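HD domain-containing protein (Aquifex aeolicus, PDB 2HEK) is of uncertain function but binds zinc and GDP, and belongs to the HD superfamily, whose members suggest a possible dGTPase activity. Local coordinates at residues A[182-185]-A[186-190]; A[319-322]-A[323-327]. All coordinates share one frame; numbering follows the deposited sequence.

Contact 1: residues A[182-185]-A[186-190]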
loop_
_atom_site.group_PDB
_atom_site.type_symbol
_atom_site.label_atom_id
_atom_site.label_comp_id
_atom_site.label_asym_id
_atom_site.label_seq_id
_atom_site.Cartn_x
_atom_site.Cartn_y
_atom_site.Cartn_z
ATOM N N TYR A 182 9.331 8.447 -4.039
ATOM C CA TYR A 182 10.696 8.830 -4.385
ATOM C C TYR A 182 11.625 9.056 -3.162
ATOM O O TYR A 182 12.631 9.690 -3.270
ATOM C CB TYR A 182 10.689 9.999 -5.389
ATOM C CG TYR A 182 9.722 9.866 -6.599
ATOM C CD1 TYR A 182 8.802 10.882 -6.875
ATOM C CD2 TYR A 182 9.700 8.724 -7.419
ATOM C CE1 TYR A 182 7.896 10.785 -7.934
ATOM C CE2 TYR A 182 8.778 8.618 -8.490
ATOM C CZ TYR A 182 7.893 9.670 -8.734
ATOM O OH TYR A 182 6.992 9.653 -9.789
ATOM N N ASP A 183 11.303 8.476 -2.012
ATOM C CA ASP A 183 12.151 8.535 -0.822
ATOM C C ASP A 183 13.543 7.967 -1.108
ATOM O O ASP A 183 14.565 8.583 -0.787
ATOM C CB ASP A 183 11.488 7.719 0.274
ATOM C CG ASP A 183 12.021 8.033 1.628
ATOM O OD1 ASP A 183 13.088 7.452 2.005
ATOM O OD2 ASP A 183 11.344 8.838 2.328
ATOM N N ARG A 184 13.580 6.794 -1.726
ATOM C CA ARG A 184 14.822 6.185 -2.181
ATOM C C ARG A 184 15.581 7.074 -3.161
ATOM O O ARG A 184 16.777 7.299 -2.976
ATOM C CB ARG A 184 14.573 4.772 -2.774
ATOM C CG ARG A 184 15.856 4.074 -3.306
ATOM C CD ARG A 184 16.952 3.925 -2.217
ATOM N NE ARG A 184 18.016 3.067 -2.712
ATOM C CZ ARG A 184 19.106 2.724 -2.029
ATOM N NH1 ARG A 184 19.272 3.138 -0.775
ATOM N NH2 ARG A 184 20.014 1.933 -2.601
ATOM N N LEU A 185 14.901 7.607 -4.176
ATOM C CA LEU A 185 15.576 8.464 -5.152
ATOM C C LEU A 185 16.188 9.660 -4.443
ATOM O O LEU A 185 17.382 9.950 -4.622
ATOM C CB LEU A 185 14.607 8.954 -6.252
ATOM C CG LEU A 185 15.237 9.825 -7.340
ATOM C CD1 LEU A 185 16.514 9.202 -8.050
ATOM C CD2 LEU A 185 14.192 10.255 -8.369
ATOM N N ILE A 186 15.392 10.344 -3.631
ATOM C CA ILE A 186 15.908 11.493 -2.852
ATOM C C ILE A 186 17.176 11.094 -2.063
ATOM O O ILE A 186 18.164 11.825 -2.087
ATOM C CB ILE A 186 14.833 12.062 -1.917
ATOM C CG1 ILE A 186 13.777 12.804 -2.758
ATOM C CG2 ILE A 186 15.437 12.990 -0.818
ATOM C CD1 ILE A 186 12.530 13.206 -2.015
ATOM N N SER A 187 17.175 9.935 -1.411
ATOM C CA SER A 187 18.331 9.558 -0.570
ATOM C C SER A 187 19.631 9.335 -1.355
ATOM O O SER A 187 20.732 9.443 -0.792
ATOM C CB SER A 187 18.022 8.326 0.304
ATOM O OG SER A 187 18.088 7.152 -0.484
ATOM N N THR A 188 19.511 9.014 -2.639
ATOM C CA THR A 188 20.681 8.767 -3.483
ATOM C C THR A 188 21.152 9.992 -4.270
ATOM O O THR A 188 22.069 9.875 -5.090
ATOM C CB THR A 188 20.453 7.599 -4.482
ATOM O OG1 THR A 188 19.425 7.948 -5.435
ATOM C CG2 THR A 188 20.072 6.374 -3.736
ATOM N N LEU A 189 20.557 11.160 -4.027
ATOM C CA LEU A 189 20.942 12.352 -4.783
ATOM C C LEU A 189 22.225 12.858 -4.158
ATOM O O LEU A 189 22.437 12.659 -2.969
ATOM C CB LEU A 189 19.874 13.465 -4.736
ATOM C CG LEU A 189 18.510 13.127 -5.378
ATOM C CD1 LEU A 189 17.512 14.304 -5.296
ATOM C CD2 LEU A 189 18.696 12.604 -6.829
ATOM N N ARG A 190 23.071 13.488 -4.968
ATOM C CA ARG A 190 24.317 14.100 -4.482
ATOM C C ARG A 190 24.468 15.440 -5.180
ATOM O O ARG A 190 23.942 15.622 -6.268
ATOM C CB ARG A 190 25.532 13.238 -4.855
ATOM C CG ARG A 190 25.495 11.807 -4.351
ATOM C CD ARG A 190 25.740 11.708 -2.867
ATOM N NE ARG A 190 25.858 10.313 -2.435
ATOM C CZ ARG A 190 24.834 9.614 -1.931
ATOM N NH1 ARG A 190 23.627 10.180 -1.800
ATOM N NH2 ARG A 190 25.000 8.351 -1.564
HETATM O O HOH W 1 17.461 4.674 1.027
#

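Contact 2: residues A[319-322]-A[323-327]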
loop_
_atom_site.group_PDB
_atom_site.type_symbol
_atom_site.label_atom_id
_atom_site.label_comp_id
_atom_site.label_asym_id
_atom_site.label_seq_id
_atom_site.Cartn_x
_atom_site.Cartn_y
_atom_site.Cartn_z
ATOM N N GLU A 319 9.781 13.824 -24.849
ATOM C CA GLU A 319 10.971 13.055 -24.520
ATOM C C GLU A 319 10.860 12.434 -23.136
ATOM O O GLU A 319 10.661 13.124 -22.159
ATOM C CB GLU A 319 12.220 13.950 -24.559
ATOM C CG GLU A 319 12.871 14.125 -25.944
ATOM C CD GLU A 319 14.272 14.714 -25.838
ATOM O OE1 GLU A 319 14.414 15.836 -25.288
ATOM O OE2 GLU A 319 15.234 14.048 -26.291
ATOM N N VAL A 320 11.047 11.130 -23.074
ATOM C CA VAL A 320 10.935 10.365 -21.839
ATOM C C VAL A 320 12.255 10.466 -21.060
ATOM O O VAL A 320 12.286 10.346 -19.827
ATOM C CB VAL A 320 10.614 8.908 -22.198
ATOM C CG1 VAL A 320 10.749 7.951 -20.988
ATOM C CG2 VAL A 320 9.218 8.829 -22.855
ATOM N N TYR A 321 13.346 10.682 -21.790
ATOM C CA TYR A 321 14.630 10.976 -21.176
ATOM C C TYR A 321 15.313 12.033 -22.044
ATOM O O TYR A 321 15.430 11.852 -23.252
ATOM C CB TYR A 321 15.486 9.724 -21.095
ATOM C CG TYR A 321 16.951 10.004 -20.772
ATOM C CD1 TYR A 321 17.312 10.637 -19.580
ATOM C CD2 TYR A 321 17.967 9.626 -21.652
ATOM C CE1 TYR A 321 18.659 10.900 -19.273
ATOM C CE2 TYR A 321 19.319 9.881 -21.357
ATOM C CZ TYR A 321 19.656 10.514 -20.166
ATOM O OH TYR A 321 20.988 10.770 -19.852
ATOM N N GLY A 322 15.748 13.123 -21.429
ATOM C CA GLY A 322 16.315 14.264 -22.175
ATOM C C GLY A 322 17.819 14.269 -22.442
ATOM O O GLY A 322 18.329 15.225 -23.034
ATOM N N GLY A 323 18.529 13.225 -22.012
ATOM C CA GLY A 323 19.977 13.105 -22.236
ATOM C C GLY A 323 20.885 13.940 -21.331
ATOM O O GLY A 323 22.104 13.954 -21.519
ATOM N N ASN A 324 20.298 14.611 -20.343
ATOM C CA ASN A 324 20.994 15.591 -19.513
ATOM C C ASN A 324 20.937 15.302 -18.006
ATOM O O ASN A 324 20.791 16.222 -17.194
ATOM C CB ASN A 324 20.405 16.986 -19.726
ATOM C CG ASN A 324 20.516 17.453 -21.165
ATOM O OD1 ASN A 324 21.529 17.225 -21.823
ATOM N ND2 ASN A 324 19.471 18.106 -21.656
ATOM N N ILE A 325 21.037 14.027 -17.638
ATOM C CA ILE A 325 21.068 13.643 -16.235
ATOM C C ILE A 325 22.375 12.938 -15.896
ATOM O O ILE A 325 22.770 12.008 -16.586
ATOM C CB ILE A 325 19.873 12.711 -15.813
ATOM C CG1 ILE A 325 18.521 13.421 -16.060
ATOM C CG2 ILE A 325 20.043 12.315 -14.322
ATOM C CD1 ILE A 325 17.271 12.495 -15.839
ATOM N N TYR A 326 23.002 13.373 -14.804
ATOM C CA TYR A 326 24.277 12.810 -14.373
ATOM C C TYR A 326 24.181 11.830 -13.222
ATOM O O TYR A 326 23.375 11.984 -12.304
ATOM C CB TYR A 326 25.242 13.929 -14.003
ATOM C CG TYR A 326 25.626 14.784 -15.176
ATOM C CD1 TYR A 326 25.027 16.017 -15.381
ATOM C CD2 TYR A 326 26.579 14.351 -16.088
ATOM C CE1 TYR A 326 25.369 16.804 -16.458
ATOM C CE2 TYR A 326 26.940 15.132 -17.168
ATOM C CZ TYR A 326 26.330 16.350 -17.347
ATOM O OH TYR A 326 26.684 17.131 -18.425
ATOM N N VAL A 327 25.016 10.814 -13.311
ATOM C CA VAL A 327 25.116 9.782 -12.323
ATOM C C VAL A 327 26.570 9.773 -11.871
ATOM O O VAL A 327 27.471 9.737 -12.704
ATOM C CB VAL A 327 24.725 8.407 -12.911
ATOM C CG1 VAL A 327 25.057 7.304 -11.922
ATOM C CG2 VAL A 327 23.196 8.383 -13.268
#

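Contact 1: residues A[182-185]-A[186-190]
A chi1 of 65° sets Thr188 OG1 between its own backbone N and carbonyl carbon, from where it donates to Leu185 O at 3.0 Å; Ser187, with a chi1 of 77°, folds OG back in the same way onto Arg184 O at 2.8 Å. Each hydroxyl thus grips a carbonyl three residues earlier. Both acceptors are also shared with Thr188 N, whose hydrogen bonds to Arg184 O (3.2 Å) and Leu185 O (3.1 Å) are bent. At Leu185 O, N and OG1 arrive from the same face of the carbonyl plane, the N well above it. By contrast, Ile186 N meets Tyr182 O almost straight, with an N-H...O angle of 175°. Thr188 CG2 lies 4.0 Å above one face of the Arg184 guanidinium, toward its rim, the two side chains crossing at about a right angle. A water in the guanidinium plane accepts from NH1 and donates to Ser187 OG. That NH1 also forms a salt bridge with Glu4 of a second subunit, a residue of a GDP pocket, and Phe12 of that subunit adds a cation-pi contact. Replacing Thr188 with alanine would probably cost Leu185 O its hydroxyl donor, leaving it the bent bond from Thr188 N, and open a gap over the guanidinium face. On the buried side, Leu185 CD1 meets Leu189 CD2 at 4.2 Å. Tyr182 is the N-cap of this short helix, whose last turn narrows 3-10-like, i to i-3 bonds (Thr188 N to Leu185 O, Leu189 N to Ile186 O) joining the i to i-4 bond, before strand 189-192.

Contact 2: residues A[319-322]-A[323-327]
Tyr321 OH hydrogen-bonds to His337 ND1, outside the loop, and this polar grip fixes the far end of a ring that lies against Gly323. The hydroxyl oxygen itself is 3.5 Å from Gly323 CA. Gly323 N sits 3.3 Å above the ring plane, over the centre, and its N-H is directed at the ring, the geometry of an N-H...pi contact. The next atom of the chain slides toward the phenol end: Gly323 CA is 3.3 Å from Tyr321 CZ and 3.4 Å from Tyr321 CE2. The ring gets there because CG of Tyr321 stands anti to the backbone N (chi1 166°), on the side of the carbonyl carbon, so that it runs beside the onward chain. Gly323 has a phi of 77°, which favours glycine, and a CB in that position would come 2.7 Å from Gly322 O. Ile325 reaches the same ring differently: its CD1 lies near the ring plane at the edge, 4.0 Å from Tyr321 CE1, and the two side chains meet obliquely. Ile325 N is buried here and has no polar partner in the model. Beyond the loop, Ile325 packs on Leu206 of helix 203-221 and on Phe158. The arrangement is a local aromatic-glycine contact, tyrosine and glycine two residues apart, in the irregular connection leading from strand 311-318 of the three-stranded antiparallel sheet to strand 326-329 of the mixed sheet.

Overall arrangement
From the N terminus the chain passes the helices and loop that carry the zinc ligands and reaches contact 1, which closes the short turn from helix 183-187 into strand 189-192, an outermost strand of the mixed sheet. Strand 195-199 follows, then helix 203-221. Contact 2 comes much later, where the connection after strand 311-318 delivers strand 326-329, which pairs parallel with 195-199. The two contacts are in series and neither nest nor cross: their centres lie 16 Å apart and their nearest atoms about 7 Å. They are linked indirectly, since both reach the mixed sheet and both pack on Phe158 and helix 203-221.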